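Local coordinates for protein B-agarase (Agarivorans gilvus, PDB 5Z6P) that probably hydrolyses beta-glycosidic linkages of agarose, as a glycoside hydrolase family 50 agarase with a carbohydrate-binding-like domain beside its catalytic part, at residues E50-V56 with Y76-E82; N86-S90 with L182-I188; A101-E106 with I129-K133; Q135-E140 with K167-A171; G693-E697 with A750-V754. One frame throughout, in Å; residues are numbered along the deposited sequence.

Contact 1 of 5, residues E50-V56 with Y76-E82; sequences EFSFSNV and YTSVFIE
Phe51 and Ile81 are neighbours across an antiparallel strand pair, both on the same face of it. The Phe51 ring leans over its partner strand: CG sits anti to the carbonyl carbon (chi1 -76°), Ile81 CG2 lies over one ring face, and CE2 comes to 3.7 Å from Ile81 CG1. At the ring edge, near its plane, stands Val79 CG1. That methyl also serves the next aromatic along, since Phe53 CE2 approaches Val79 CG1 to 3.7 Å, and both valine methyls rest against the CD2-CE2 side of the Phe53 ring.

The opposite face carries Ser52, Ser54, Ser78 and Phe80. Ser52 OG touches Phe80 CB at 3.4 Å, while Ser78 CB covers one face of the Phe80 ring. Ser78 OG itself is bonded to Glu189 on the neighbouring strand.

Between the faces the backbones pair through Ser52 with Phe80 and Ser54 with Ser78. The bond from Phe80 N to Ser52 O is 2.8 Å long. Beyond the last pair, Asn55 ends the ladder with its side chain: ND2 donates to Tyr76 O over 2.9 Å, nearly in line with the carbonyl bond. A water shared with Ser54 OG gives Tyr76 O a second donor, its oxygen 2.7 Å from that carbonyl.

The chemistry is that of a two-faced strand pair: the face of Phe51, Phe53, Val79 and Ile81 is apolar and packs on strand 64-69 and Phe40, the other is serine-rich, with the Phe80 ring among the hydroxyls, and an asparagine amide and a water satisfy the carbonyl where backbone pairing stops.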
# COMPACT_ATOMS: atom_id res chain seq x y z
N GLU A 50 14.06 -30.44 -10.62
CA GLU A 50 12.98 -29.48 -10.47
C GLU A 50 13.46 -28.05 -10.23
O GLU A 50 12.70 -27.11 -10.42
CB GLU A 50 12.03 -29.88 -9.33
CG GLU A 50 11.16 -31.10 -9.61
CD GLU A 50 11.77 -32.39 -9.10
OE1 GLU A 50 13.00 -32.41 -8.83
OE2 GLU A 50 11.03 -33.38 -8.98
N PHE A 51 14.71 -27.88 -9.81
CA PHE A 51 15.19 -26.56 -9.39
C PHE A 51 15.89 -25.74 -10.46
O PHE A 51 16.81 -26.20 -11.09
CB PHE A 51 16.14 -26.71 -8.21
CG PHE A 51 15.46 -27.00 -6.90
CD1 PHE A 51 15.13 -28.29 -6.56
CD2 PHE A 51 15.18 -25.98 -6.02
CE1 PHE A 51 14.51 -28.55 -5.37
CE2 PHE A 51 14.56 -26.24 -4.83
CZ PHE A 51 14.23 -27.52 -4.50
N SER A 52 15.45 -24.49 -10.63
CA SER A 52 16.19 -23.52 -11.42
C SER A 52 16.19 -22.17 -10.72
O SER A 52 15.45 -21.96 -9.75
CB SER A 52 15.62 -23.39 -12.83
OG SER A 52 14.22 -23.23 -12.82
N PHE A 53 17.01 -21.25 -11.21
CA PHE A 53 17.30 -20.01 -10.51
C PHE A 53 17.41 -18.84 -11.47
O PHE A 53 17.74 -19.02 -12.63
CB PHE A 53 18.60 -20.15 -9.70
CG PHE A 53 18.58 -21.28 -8.71
CD1 PHE A 53 18.93 -22.57 -9.09
CD2 PHE A 53 18.18 -21.07 -7.41
CE1 PHE A 53 18.88 -23.60 -8.18
CE2 PHE A 53 18.14 -22.10 -6.49
CZ PHE A 53 18.49 -23.37 -6.88
N SER A 54 17.10 -17.66 -10.96
CA SER A 54 17.31 -16.42 -11.68
C SER A 54 17.80 -15.33 -10.73
O SER A 54 17.07 -14.93 -9.81
CB SER A 54 16.02 -15.98 -12.37
OG SER A 54 16.11 -14.62 -12.74
N ASN A 55 19.01 -14.85 -10.98
CA ASN A 55 19.69 -13.86 -10.14
C ASN A 55 19.85 -14.39 -8.72
O ASN A 55 19.83 -13.65 -7.74
CB ASN A 55 18.94 -12.52 -10.15
CG ASN A 55 18.78 -11.96 -11.55
OD1 ASN A 55 19.61 -12.21 -12.43
ND2 ASN A 55 17.71 -11.21 -11.77
N VAL A 56 20.02 -15.71 -8.64
CA VAL A 56 20.30 -16.43 -7.42
C VAL A 56 21.46 -17.38 -7.64
O VAL A 56 21.39 -18.24 -8.52
CB VAL A 56 19.09 -17.25 -6.93
CG1 VAL A 56 19.47 -18.08 -5.72
CG2 VAL A 56 17.93 -16.33 -6.61
N TYR A 76 14.21 -8.47 -9.43
CA TYR A 76 13.61 -9.79 -9.21
C TYR A 76 14.62 -10.92 -9.06
O TYR A 76 15.42 -11.16 -9.95
CB TYR A 76 12.66 -10.16 -10.36
CG TYR A 76 11.48 -9.24 -10.49
CD1 TYR A 76 10.43 -9.32 -9.59
CD2 TYR A 76 11.40 -8.31 -11.52
CE1 TYR A 76 9.33 -8.49 -9.70
CE2 TYR A 76 10.30 -7.47 -11.64
CZ TYR A 76 9.27 -7.56 -10.72
OH TYR A 76 8.17 -6.74 -10.81
N THR A 77 14.57 -11.62 -7.94
CA THR A 77 15.34 -12.86 -7.78
C THR A 77 14.40 -13.98 -7.41
O THR A 77 13.46 -13.77 -6.64
CB THR A 77 16.45 -12.74 -6.72
OG1 THR A 77 15.89 -12.74 -5.40
CG2 THR A 77 17.23 -11.49 -6.93
N SER A 78 14.64 -15.16 -7.97
CA SER A 78 13.75 -16.30 -7.80
C SER A 78 14.46 -17.63 -7.73
O SER A 78 15.44 -17.88 -8.43
CB SER A 78 12.72 -16.36 -8.94
OG SER A 78 12.16 -15.10 -9.21
N VAL A 79 13.94 -18.48 -6.87
CA VAL A 79 14.13 -19.91 -6.94
C VAL A 79 12.86 -20.51 -7.57
O VAL A 79 11.76 -20.21 -7.11
CB VAL A 79 14.35 -20.52 -5.56
CG1 VAL A 79 14.50 -22.03 -5.67
CG2 VAL A 79 15.52 -19.85 -4.84
N PHE A 80 13.02 -21.32 -8.62
CA PHE A 80 11.91 -21.97 -9.31
C PHE A 80 11.95 -23.47 -9.08
O PHE A 80 12.99 -24.11 -9.24
CB PHE A 80 11.92 -21.71 -10.82
CG PHE A 80 11.68 -20.28 -11.20
CD1 PHE A 80 10.44 -19.71 -11.03
CD2 PHE A 80 12.68 -19.53 -11.78
CE1 PHE A 80 10.21 -18.40 -11.39
CE2 PHE A 80 12.46 -18.22 -12.14
CZ PHE A 80 11.23 -17.65 -11.95
N ILE A 81 10.80 -24.03 -8.72
CA ILE A 81 10.66 -25.46 -8.47
C ILE A 81 9.56 -25.98 -9.36
O ILE A 81 8.39 -25.71 -9.12
CB ILE A 81 10.33 -25.74 -6.99
CG1 ILE A 81 11.28 -24.96 -6.07
CG2 ILE A 81 10.33 -27.24 -6.69
CD1 ILE A 81 10.98 -25.13 -4.60
N GLU A 82 9.92 -26.71 -10.41
CA GLU A 82 8.94 -27.19 -11.39
C GLU A 82 9.06 -28.67 -11.60
O GLU A 82 10.08 -29.14 -12.07
CB GLU A 82 9.14 -26.50 -12.74
CG GLU A 82 8.84 -25.03 -12.76
CD GLU A 82 8.93 -24.45 -14.16
OE1 GLU A 82 8.11 -24.84 -15.02
OE2 GLU A 82 9.83 -23.61 -14.40
O HOH W 1 14.30 -12.50 -12.06

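Contact 2 of 5, residues N86-S90 with L182-I188; sequences NWDWS and LSAISKI
Trp87 and Ile185 face each other as a single antiparallel hydrogen-bonded pair, Trp87 N reaching Ile185 O at 2.9 Å and Ile185 N returning to Trp87 O. Two residues on, Trp89 N donates to Leu182 O at 2.8 Å, so three backbone bonds tie the loop to the start of strand 185-193.

The Trp87 side chain is worth following outward. Its CB is 3.9 Å from Ile185 O and also lies over one face of the Trp89 indole, toward the rim. With CG beside the backbone N (chi1 -77°), the six-membered ring swings along the strand. CE3 is then 3.8 Å from Ile185 CG2, which lies at the ring edge in its plane. One atom further, CZ3 meets Ile188 CD1 at the same separation, the two side chains crossing at about a right angle. CH2, at the far corner, packs on Ile81 of the adjoining strand. One face of this indole is covered toward its rim by Trp89 CZ2.

Trp89 touches the same two isoleucines: its CE3 lies 3.5 Å from Ile185 CD1, and CH2 meets Ile188 CD1. At the polar end Ser90 OG donates to the syn lone pair of Asp88 OD1 over 2.8 Å; this holds the carboxylate beside Ser183.

Past the bridge, Ser186 and Lys187 both face Phe116 of strand 109-117, forming a classic beta bulge. The whole is a loop carrying two tryptophans, tied by a single beta bridge and one further backbone bond onto a bulged strand of the agarase CBM-like domain.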
# COMPACT_ATOMS: atom_id res chain seq x y z
N ASN A 86 2.93 -32.21 -13.68
CA ASN A 86 2.21 -31.51 -12.62
C ASN A 86 2.01 -32.35 -11.37
O ASN A 86 1.77 -33.55 -11.45
CB ASN A 86 0.85 -31.04 -13.12
CG ASN A 86 0.95 -29.87 -14.07
OD1 ASN A 86 2.01 -29.26 -14.22
ND2 ASN A 86 -0.16 -29.53 -14.71
N TRP A 87 2.11 -31.71 -10.21
CA TRP A 87 1.80 -32.37 -8.95
C TRP A 87 0.30 -32.50 -8.78
O TRP A 87 -0.44 -31.57 -9.08
CB TRP A 87 2.36 -31.59 -7.76
CG TRP A 87 3.83 -31.71 -7.52
CD1 TRP A 87 4.54 -32.85 -7.37
CD2 TRP A 87 4.76 -30.63 -7.36
NE1 TRP A 87 5.86 -32.56 -7.14
CE2 TRP A 87 6.02 -31.20 -7.12
CE3 TRP A 87 4.65 -29.24 -7.39
CZ2 TRP A 87 7.16 -30.43 -6.92
CZ3 TRP A 87 5.78 -28.48 -7.19
CH2 TRP A 87 7.02 -29.07 -6.96
N ASP A 88 -0.15 -33.66 -8.31
CA ASP A 88 -1.53 -33.85 -7.89
C ASP A 88 -1.53 -33.95 -6.38
O ASP A 88 -1.13 -34.97 -5.83
CB ASP A 88 -2.15 -35.10 -8.53
CG ASP A 88 -3.62 -35.28 -8.14
OD1 ASP A 88 -4.24 -34.32 -7.65
OD2 ASP A 88 -4.16 -36.39 -8.32
N TRP A 89 -1.97 -32.88 -5.72
CA TRP A 89 -1.95 -32.81 -4.27
C TRP A 89 -3.36 -32.71 -3.68
O TRP A 89 -3.53 -32.37 -2.51
CB TRP A 89 -1.11 -31.61 -3.81
CG TRP A 89 0.37 -31.79 -4.02
CD1 TRP A 89 1.00 -32.94 -4.38
CD2 TRP A 89 1.39 -30.80 -3.88
NE1 TRP A 89 2.35 -32.72 -4.48
CE2 TRP A 89 2.61 -31.41 -4.18
CE3 TRP A 89 1.38 -29.44 -3.53
CZ2 TRP A 89 3.82 -30.72 -4.14
CZ3 TRP A 89 2.57 -28.76 -3.50
CH2 TRP A 89 3.78 -29.40 -3.80
N SER A 90 -4.37 -33.01 -4.49
CA SER A 90 -5.77 -32.86 -4.09
C SER A 90 -6.30 -34.05 -3.29
O SER A 90 -7.44 -34.05 -2.83
CB SER A 90 -6.65 -32.65 -5.32
OG SER A 90 -6.54 -33.73 -6.22
N LEU A 182 -5.51 -27.84 -6.98
CA LEU A 182 -4.47 -28.64 -6.34
C LEU A 182 -4.19 -29.95 -7.09
O LEU A 182 -3.26 -30.67 -6.76
CB LEU A 182 -4.88 -28.95 -4.90
CG LEU A 182 -5.25 -27.74 -4.05
CD1 LEU A 182 -5.85 -28.18 -2.73
CD2 LEU A 182 -4.02 -26.87 -3.83
N SER A 183 -5.00 -30.25 -8.09
CA SER A 183 -4.84 -31.47 -8.86
C SER A 183 -3.80 -31.30 -9.96
O SER A 183 -3.34 -32.27 -10.55
CB SER A 183 -6.18 -31.89 -9.47
OG SER A 183 -6.66 -30.90 -10.36
N ALA A 184 -3.45 -30.05 -10.24
CA ALA A 184 -2.54 -29.73 -11.33
C ALA A 184 -1.64 -28.55 -10.97
O ALA A 184 -1.78 -27.46 -11.53
CB ALA A 184 -3.31 -29.45 -12.61
N ILE A 185 -0.74 -28.77 -10.03
CA ILE A 185 0.20 -27.74 -9.59
C ILE A 185 1.48 -27.81 -10.43
O ILE A 185 2.16 -28.83 -10.44
CB ILE A 185 0.50 -27.90 -8.09
CG1 ILE A 185 -0.79 -27.70 -7.29
CG2 ILE A 185 1.59 -26.94 -7.66
CD1 ILE A 185 -0.64 -27.80 -5.81
N SER A 186 1.79 -26.73 -11.13
CA SER A 186 2.84 -26.75 -12.15
C SER A 186 4.15 -26.06 -11.77
O SER A 186 5.18 -26.31 -12.39
CB SER A 186 2.31 -26.13 -13.44
OG SER A 186 1.95 -24.78 -13.25
N LYS A 187 4.13 -25.19 -10.76
CA LYS A 187 5.33 -24.45 -10.41
C LYS A 187 5.24 -23.80 -9.03
O LYS A 187 4.18 -23.33 -8.64
CB LYS A 187 5.60 -23.36 -11.45
CG LYS A 187 6.83 -22.51 -11.16
CD LYS A 187 6.79 -21.17 -11.89
CE LYS A 187 7.13 -21.31 -13.36
NZ LYS A 187 7.18 -19.97 -14.02
N ILE A 188 6.35 -23.78 -8.31
CA ILE A 188 6.47 -22.97 -7.12
C ILE A 188 7.61 -21.98 -7.29
O ILE A 188 8.69 -22.35 -7.74
CB ILE A 188 6.69 -23.83 -5.87
CG1 ILE A 188 5.45 -24.70 -5.63
CG2 ILE A 188 6.97 -22.96 -4.67
CD1 ILE A 188 5.63 -25.77 -4.58

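Contact 3 of 5, residues A101-E106 with I129-K133; sequences ARALDE and IAPGK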
# COMPACT_ATOMS: atom_id res chain seq x y z
N ALA A 101 14.05 -22.75 6.86
CA ALA A 101 14.95 -21.72 6.36
C ALA A 101 15.70 -21.01 7.48
O ALA A 101 15.14 -20.74 8.54
CB ALA A 101 14.16 -20.71 5.55
N ARG A 102 16.97 -20.71 7.22
CA ARG A 102 17.80 -19.83 8.05
C ARG A 102 18.33 -18.69 7.20
O ARG A 102 18.67 -18.90 6.05
CB ARG A 102 18.98 -20.57 8.65
CG ARG A 102 18.65 -21.54 9.72
CD ARG A 102 19.83 -21.68 10.65
NE ARG A 102 20.84 -22.60 10.13
CZ ARG A 102 22.15 -22.39 10.21
NH1 ARG A 102 22.63 -21.29 10.77
NH2 ARG A 102 22.98 -23.29 9.73
N ALA A 103 18.40 -17.49 7.76
CA ALA A 103 19.04 -16.36 7.10
C ALA A 103 20.36 -16.07 7.81
O ALA A 103 20.39 -15.97 9.02
CB ALA A 103 18.15 -15.14 7.13
N LEU A 104 21.44 -15.95 7.05
CA LEU A 104 22.76 -15.78 7.63
C LEU A 104 23.21 -14.34 7.59
O LEU A 104 24.29 -14.02 8.07
CB LEU A 104 23.79 -16.67 6.92
CG LEU A 104 23.60 -18.18 7.08
CD1 LEU A 104 24.77 -18.95 6.51
CD2 LEU A 104 23.39 -18.56 8.51
N ASP A 105 22.38 -13.45 7.04
CA ASP A 105 22.67 -12.02 7.09
C ASP A 105 22.38 -11.44 8.47
O ASP A 105 21.77 -12.10 9.30
CB ASP A 105 21.84 -11.28 6.05
CG ASP A 105 21.93 -11.92 4.69
OD1 ASP A 105 22.90 -11.64 3.98
OD2 ASP A 105 21.03 -12.71 4.34
N GLU A 106 22.79 -10.20 8.71
CA GLU A 106 22.40 -9.49 9.93
C GLU A 106 20.92 -9.06 9.87
O GLU A 106 20.28 -8.91 10.90
CB GLU A 106 23.30 -8.28 10.15
CG GLU A 106 24.75 -8.66 10.46
CD GLU A 106 25.70 -7.50 10.37
OE1 GLU A 106 26.93 -7.73 10.37
OE2 GLU A 106 25.22 -6.35 10.28
N ILE A 129 11.97 -14.21 7.12
CA ILE A 129 12.96 -15.15 7.65
C ILE A 129 13.94 -14.39 8.51
O ILE A 129 14.69 -13.56 8.02
CB ILE A 129 13.69 -15.89 6.53
CG1 ILE A 129 12.68 -16.48 5.55
CG2 ILE A 129 14.60 -16.96 7.11
CD1 ILE A 129 13.25 -16.85 4.23
N ALA A 130 13.91 -14.65 9.81
CA ALA A 130 14.69 -13.88 10.75
C ALA A 130 16.09 -14.46 10.88
O ALA A 130 16.29 -15.66 10.68
CB ALA A 130 13.99 -13.84 12.10
N PRO A 131 17.08 -13.62 11.20
CA PRO A 131 18.41 -14.14 11.51
C PRO A 131 18.37 -14.95 12.81
O PRO A 131 17.52 -14.68 13.65
CB PRO A 131 19.27 -12.88 11.67
CG PRO A 131 18.44 -11.76 11.14
CD PRO A 131 17.01 -12.16 11.34
N GLY A 132 19.24 -15.93 12.98
CA GLY A 132 19.20 -16.75 14.18
C GLY A 132 18.70 -18.16 13.92
O GLY A 132 19.02 -18.76 12.90
N LYS A 133 17.91 -18.69 14.84
CA LYS A 133 17.58 -20.11 14.82
C LYS A 133 16.80 -20.50 13.56
O LYS A 133 16.22 -19.67 12.88
CB LYS A 133 16.79 -20.50 16.09
CG LYS A 133 15.58 -19.63 16.40
CD LYS A 133 14.92 -20.06 17.70
CE LYS A 133 13.83 -19.10 18.13
NZ LYS A 133 12.76 -18.96 17.10
O HOH W 2 21.10 -16.48 11.44
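Ala103 O accepts a hydrogen bond from water 2 at 2.6 Å, and the same water lies against Gly132 N. The modelled 2.5 Å from water 2 to Gly132 N is too short to be trusted in detail, so it is safest to say that the water sits between the two backbones. Gly132 has phi 108° and psi -141°, where a beta carbon would jam against the carbonyl oxygen of Pro131.

Ile129 turns CG2, anti to its own N, into the alanines. That methyl is 4.0 Å from Ala103 CB and 4.1 Å from Ala101 CB.

Pro131 lays its ring against the carbonyls of the chain leaving the strand: CB meets Asp105 O at 3.5 Å and CG meets Glu106 O at 3.4 Å. The carboxylate of Asp105 is held by the backbone of His200. Arg102 CD comes to 3.8 Å from Gly132 O.

Ala130 and Pro131 also touch Cys687. In the CBM-like beta domain this is the loop linking strand 122-129 to strand 135-140, packed against the end of strand 95-103.

Contact 4 of 5, residues Q135-E140 with K167-A171; sequences QSFMVE and KDVYA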
# COMPACT_ATOMS: atom_id res chain seq x y z
N GLN A 135 13.86 -21.60 11.38
CA GLN A 135 12.39 -21.57 11.34
C GLN A 135 11.78 -22.64 10.45
O GLN A 135 12.32 -22.90 9.40
CB GLN A 135 11.92 -20.23 10.79
CG GLN A 135 11.88 -18.90 11.61
CD GLN A 135 13.10 -18.01 11.40
OE1 GLN A 135 13.95 -17.99 12.26
NE2 GLN A 135 13.32 -17.58 10.15
N SER A 136 10.61 -23.15 10.80
CA SER A 136 9.79 -23.92 9.86
C SER A 136 8.70 -23.04 9.28
O SER A 136 8.05 -22.32 10.02
CB SER A 136 9.16 -25.15 10.50
OG SER A 136 10.08 -26.23 10.55
N PHE A 137 8.49 -23.10 7.97
CA PHE A 137 7.48 -22.27 7.32
C PHE A 137 6.44 -23.13 6.62
O PHE A 137 6.77 -24.13 6.01
CB PHE A 137 8.14 -21.31 6.32
CG PHE A 137 9.07 -20.33 6.96
CD1 PHE A 137 8.58 -19.17 7.52
CD2 PHE A 137 10.42 -20.58 7.04
CE1 PHE A 137 9.42 -18.28 8.13
CE2 PHE A 137 11.26 -19.69 7.63
CZ PHE A 137 10.76 -18.53 8.18
N MET A 138 5.18 -22.74 6.74
CA MET A 138 4.06 -23.51 6.20
C MET A 138 3.18 -22.64 5.32
O MET A 138 2.77 -21.55 5.72
CB MET A 138 3.22 -24.10 7.33
CG MET A 138 3.99 -24.88 8.37
SD MET A 138 3.86 -26.66 8.11
CE MET A 138 2.20 -27.02 8.72
N VAL A 139 2.90 -23.11 4.11
CA VAL A 139 1.97 -22.44 3.23
C VAL A 139 0.75 -23.35 3.04
O VAL A 139 0.84 -24.36 2.35
CB VAL A 139 2.60 -22.11 1.88
CG1 VAL A 139 1.63 -21.31 1.03
CG2 VAL A 139 3.89 -21.35 2.08
N GLU A 140 -0.37 -22.99 3.67
CA GLU A 140 -1.53 -23.87 3.69
C GLU A 140 -2.32 -23.75 2.41
O GLU A 140 -2.81 -22.69 2.06
CB GLU A 140 -2.44 -23.56 4.88
CG GLU A 140 -3.75 -24.34 4.83
CD GLU A 140 -4.42 -24.48 6.19
OE1 GLU A 140 -3.79 -25.05 7.11
OE2 GLU A 140 -5.56 -24.02 6.34
N LYS A 167 5.57 -22.63 16.56
CA LYS A 167 6.99 -22.67 16.20
C LYS A 167 7.13 -22.77 14.69
O LYS A 167 8.07 -22.21 14.11
CB LYS A 167 7.72 -23.81 16.90
CG LYS A 167 9.25 -23.74 16.75
CD LYS A 167 9.96 -23.26 18.02
CE LYS A 167 11.31 -22.62 17.72
NZ LYS A 167 12.17 -22.46 18.92
N ASP A 168 6.19 -23.47 14.05
CA ASP A 168 6.04 -23.34 12.61
C ASP A 168 5.46 -21.94 12.32
O ASP A 168 4.50 -21.54 12.94
CB ASP A 168 5.11 -24.41 12.05
CG ASP A 168 5.64 -25.84 12.24
OD1 ASP A 168 6.88 -26.03 12.41
OD2 ASP A 168 4.81 -26.78 12.20
N VAL A 169 6.05 -21.22 11.38
CA VAL A 169 5.50 -19.98 10.88
C VAL A 169 4.54 -20.29 9.75
O VAL A 169 4.93 -20.93 8.77
CB VAL A 169 6.59 -19.03 10.36
CG1 VAL A 169 5.94 -17.78 9.70
CG2 VAL A 169 7.51 -18.61 11.48
N TYR A 170 3.30 -19.86 9.88
CA TYR A 170 2.33 -19.97 8.81
C TYR A 170 2.42 -18.74 7.90
O TYR A 170 2.22 -17.62 8.34
CB TYR A 170 0.93 -20.15 9.38
CG TYR A 170 0.58 -21.60 9.65
CD1 TYR A 170 1.03 -22.25 10.78
CD2 TYR A 170 -0.17 -22.32 8.74
CE1 TYR A 170 0.73 -23.57 11.01
CE2 TYR A 170 -0.48 -23.64 8.96
CZ TYR A 170 -0.02 -24.26 10.10
OH TYR A 170 -0.31 -25.59 10.37
N ALA A 171 2.76 -18.97 6.63
CA ALA A 171 2.95 -17.90 5.66
C ALA A 171 1.71 -17.03 5.54
O ALA A 171 0.60 -17.51 5.64
CB ALA A 171 3.33 -18.49 4.29
O HOH W 3 0.11 -20.49 5.36
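Met138 CB stands over the centre of the Tyr170 phenol ring, 4.1 Å from the centroid and only 10° off its normal, a CH-pi contact across a parallel strand pair. The methionine then bends at chi2 (-101°) and again at chi3, carrying SD obliquely past the ring as a Met-aromatic contact and bringing CE to 3.3 Å from Tyr170 OH. That hydroxyl bonds to Ser211, which Glu140 OE1 also engages, while Glu140 OE2 accepts from Cys151 N; the Glu140 carboxylate and the phenol ring stand nearly perpendicular, their planes 87° apart.

On the reverse face Phe137 and Val169 run alongside each other, Phe137 CD1 reaching 3.5 Å from Val169 CB. Further along, Val139 CG2 meets Ala171 CB.

The backbones mesh in parallel fashion: Val169 N to Ser136 O, Met138 N to Val169 O, and Ala171 N to Met138 O, each 2.7 Å. Water 3 extends the ladder by linking Met138 O, Ala171 O and Glu140 N.

Strand 135-140 lies between strand 168-174, its parallel partner, and antiparallel strand 95-103, while Phe137 and Ala171 reach Ile127 of strand 122-129.

Contact 5 of 5, residues G693-E697 with A750-V754; sequences GQMFE and AAKRV
The guanidinium of Arg753 has Ala750 CA over one face, toward the rim, and the carboxylate of Glu697 at its edge, while the ring of Phe696 is met obliquely by Ala750, Ala751 and Val754. These flat groups fill the seam between two roughly parallel helices, 689-704 and 745-762, whose axes in the segments pass 9.0 Å apart at a crossing angle of -24°. Neighbouring helices of this kind surround the strands of the beta/alpha-barrel expected for the catalytic part of a family 50 enzyme.

At Gly693 the backbone comes against the other helix. Ala750 CB sits 3.2 Å from Gly693 O, and that carbonyl still accepts the helical bond from Glu697 N.

Phe696 extends across the gap with CG anti to the backbone N (chi1 175°), placing one side of its ring among small groups. CD1 comes to 3.9 Å from Ala750 CB, and CE1 to 3.8 Å from Ala751 CA. Val754 crosses the phenylalanine at about a right angle, its CG2 also touching Glu697 CA. Ala751 also touches Phe430 and Phe736.

Glu697 is extended toward Arg753, which bends at chi3 to present its NE side. The salt bridge is side-on, yet both nitrogens converge on Glu697 OE1, which lies almost in the guanidinium plane. The carboxylate is turned 39° against that plane, so the donors come from well out of its own plane, both from the same face, with NE on the syn side: Arg753 NE and Arg753 NH2 each stand 2.7 Å from Glu697 OE1.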
# COMPACT_ATOMS: atom_id res chain seq x y z
N GLY A 693 12.34 0.16 12.22
CA GLY A 693 13.02 1.43 12.23
C GLY A 693 14.23 1.41 11.31
O GLY A 693 14.42 2.34 10.54
N GLN A 694 15.03 0.35 11.36
CA GLN A 694 16.18 0.22 10.44
C GLN A 694 15.71 0.27 8.98
O GLN A 694 16.31 0.95 8.14
CB GLN A 694 16.95 -1.08 10.69
CG GLN A 694 17.81 -1.10 11.97
CD GLN A 694 18.26 -2.51 12.37
OE1 GLN A 694 17.64 -3.50 11.99
NE2 GLN A 694 19.33 -2.59 13.13
N MET A 695 14.65 -0.45 8.67
CA MET A 695 14.20 -0.48 7.29
C MET A 695 13.59 0.85 6.88
O MET A 695 13.71 1.24 5.73
CB MET A 695 13.23 -1.64 7.07
CG MET A 695 13.92 -2.99 7.24
SD MET A 695 12.86 -4.42 7.00
CE MET A 695 12.68 -4.40 5.20
N PHE A 696 12.96 1.55 7.82
CA PHE A 696 12.44 2.89 7.56
C PHE A 696 13.60 3.79 7.11
O PHE A 696 13.50 4.51 6.12
CB PHE A 696 11.77 3.48 8.80
CG PHE A 696 11.31 4.91 8.63
CD1 PHE A 696 12.18 5.96 8.85
CD2 PHE A 696 9.99 5.19 8.28
CE1 PHE A 696 11.77 7.27 8.69
CE2 PHE A 696 9.56 6.50 8.12
CZ PHE A 696 10.46 7.55 8.32
N GLU A 697 14.71 3.71 7.84
CA GLU A 697 15.85 4.55 7.54
C GLU A 697 16.44 4.20 6.19
O GLU A 697 16.73 5.09 5.41
CB GLU A 697 16.93 4.43 8.63
CG GLU A 697 18.12 5.30 8.38
CD GLU A 697 18.97 5.52 9.61
OE1 GLU A 697 18.95 4.66 10.51
OE2 GLU A 697 19.63 6.57 9.67
N ALA A 750 14.32 6.22 14.28
CA ALA A 750 14.68 6.24 12.86
C ALA A 750 14.22 7.53 12.19
O ALA A 750 14.99 8.16 11.47
CB ALA A 750 14.10 5.04 12.15
N ALA A 751 12.98 7.93 12.44
CA ALA A 751 12.47 9.20 11.93
C ALA A 751 13.42 10.35 12.30
O ALA A 751 13.74 11.19 11.46
CB ALA A 751 11.08 9.47 12.47
N LYS A 752 13.89 10.37 13.55
CA LYS A 752 14.80 11.43 13.98
C LYS A 752 16.17 11.39 13.27
O LYS A 752 16.69 12.42 12.87
CB LYS A 752 14.99 11.38 15.51
CG LYS A 752 13.78 11.88 16.27
CD LYS A 752 14.04 11.97 17.75
CE LYS A 752 12.79 12.37 18.49
NZ LYS A 752 13.07 12.73 19.90
N ARG A 753 16.74 10.20 13.10
CA ARG A 753 17.98 10.07 12.34
C ARG A 753 17.80 10.56 10.90
O ARG A 753 18.59 11.35 10.43
CB ARG A 753 18.49 8.62 12.36
CG ARG A 753 18.90 8.12 13.77
CD ARG A 753 19.71 6.85 13.69
NE ARG A 753 18.99 5.81 12.96
CZ ARG A 753 18.09 4.99 13.50
NH1 ARG A 753 17.81 5.06 14.79
NH2 ARG A 753 17.49 4.10 12.73
N VAL A 754 16.75 10.10 10.22
CA VAL A 754 16.49 10.58 8.88
C VAL A 754 16.31 12.11 8.82
O VAL A 754 16.97 12.80 8.04
CB VAL A 754 15.24 9.93 8.28
CG1 VAL A 754 14.84 10.65 6.97
CG2 VAL A 754 15.46 8.41 8.07

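How the contacts relate
Contacts 1 to 4 all belong to the N-terminal CBM-like beta domain, whereas contact 5 joins two helices near the C-terminus. Contact 1 closes first along the chain; contact 2 spans a longer loop, within which contacts 3 and 4 follow in turn, and contact 5 comes last. Contacts 1 and 2, with centres 18 Å apart, meet where strands 76-81 and 185-193 pair. Contacts 3 and 4, 14 Å between centres, share the pairing of strands 95-103 and 135-140. Contact 3 approaches contact 5 to about 6 Å at the nearest atoms without touching, which places its loop at the side of the beta domain facing the helical part.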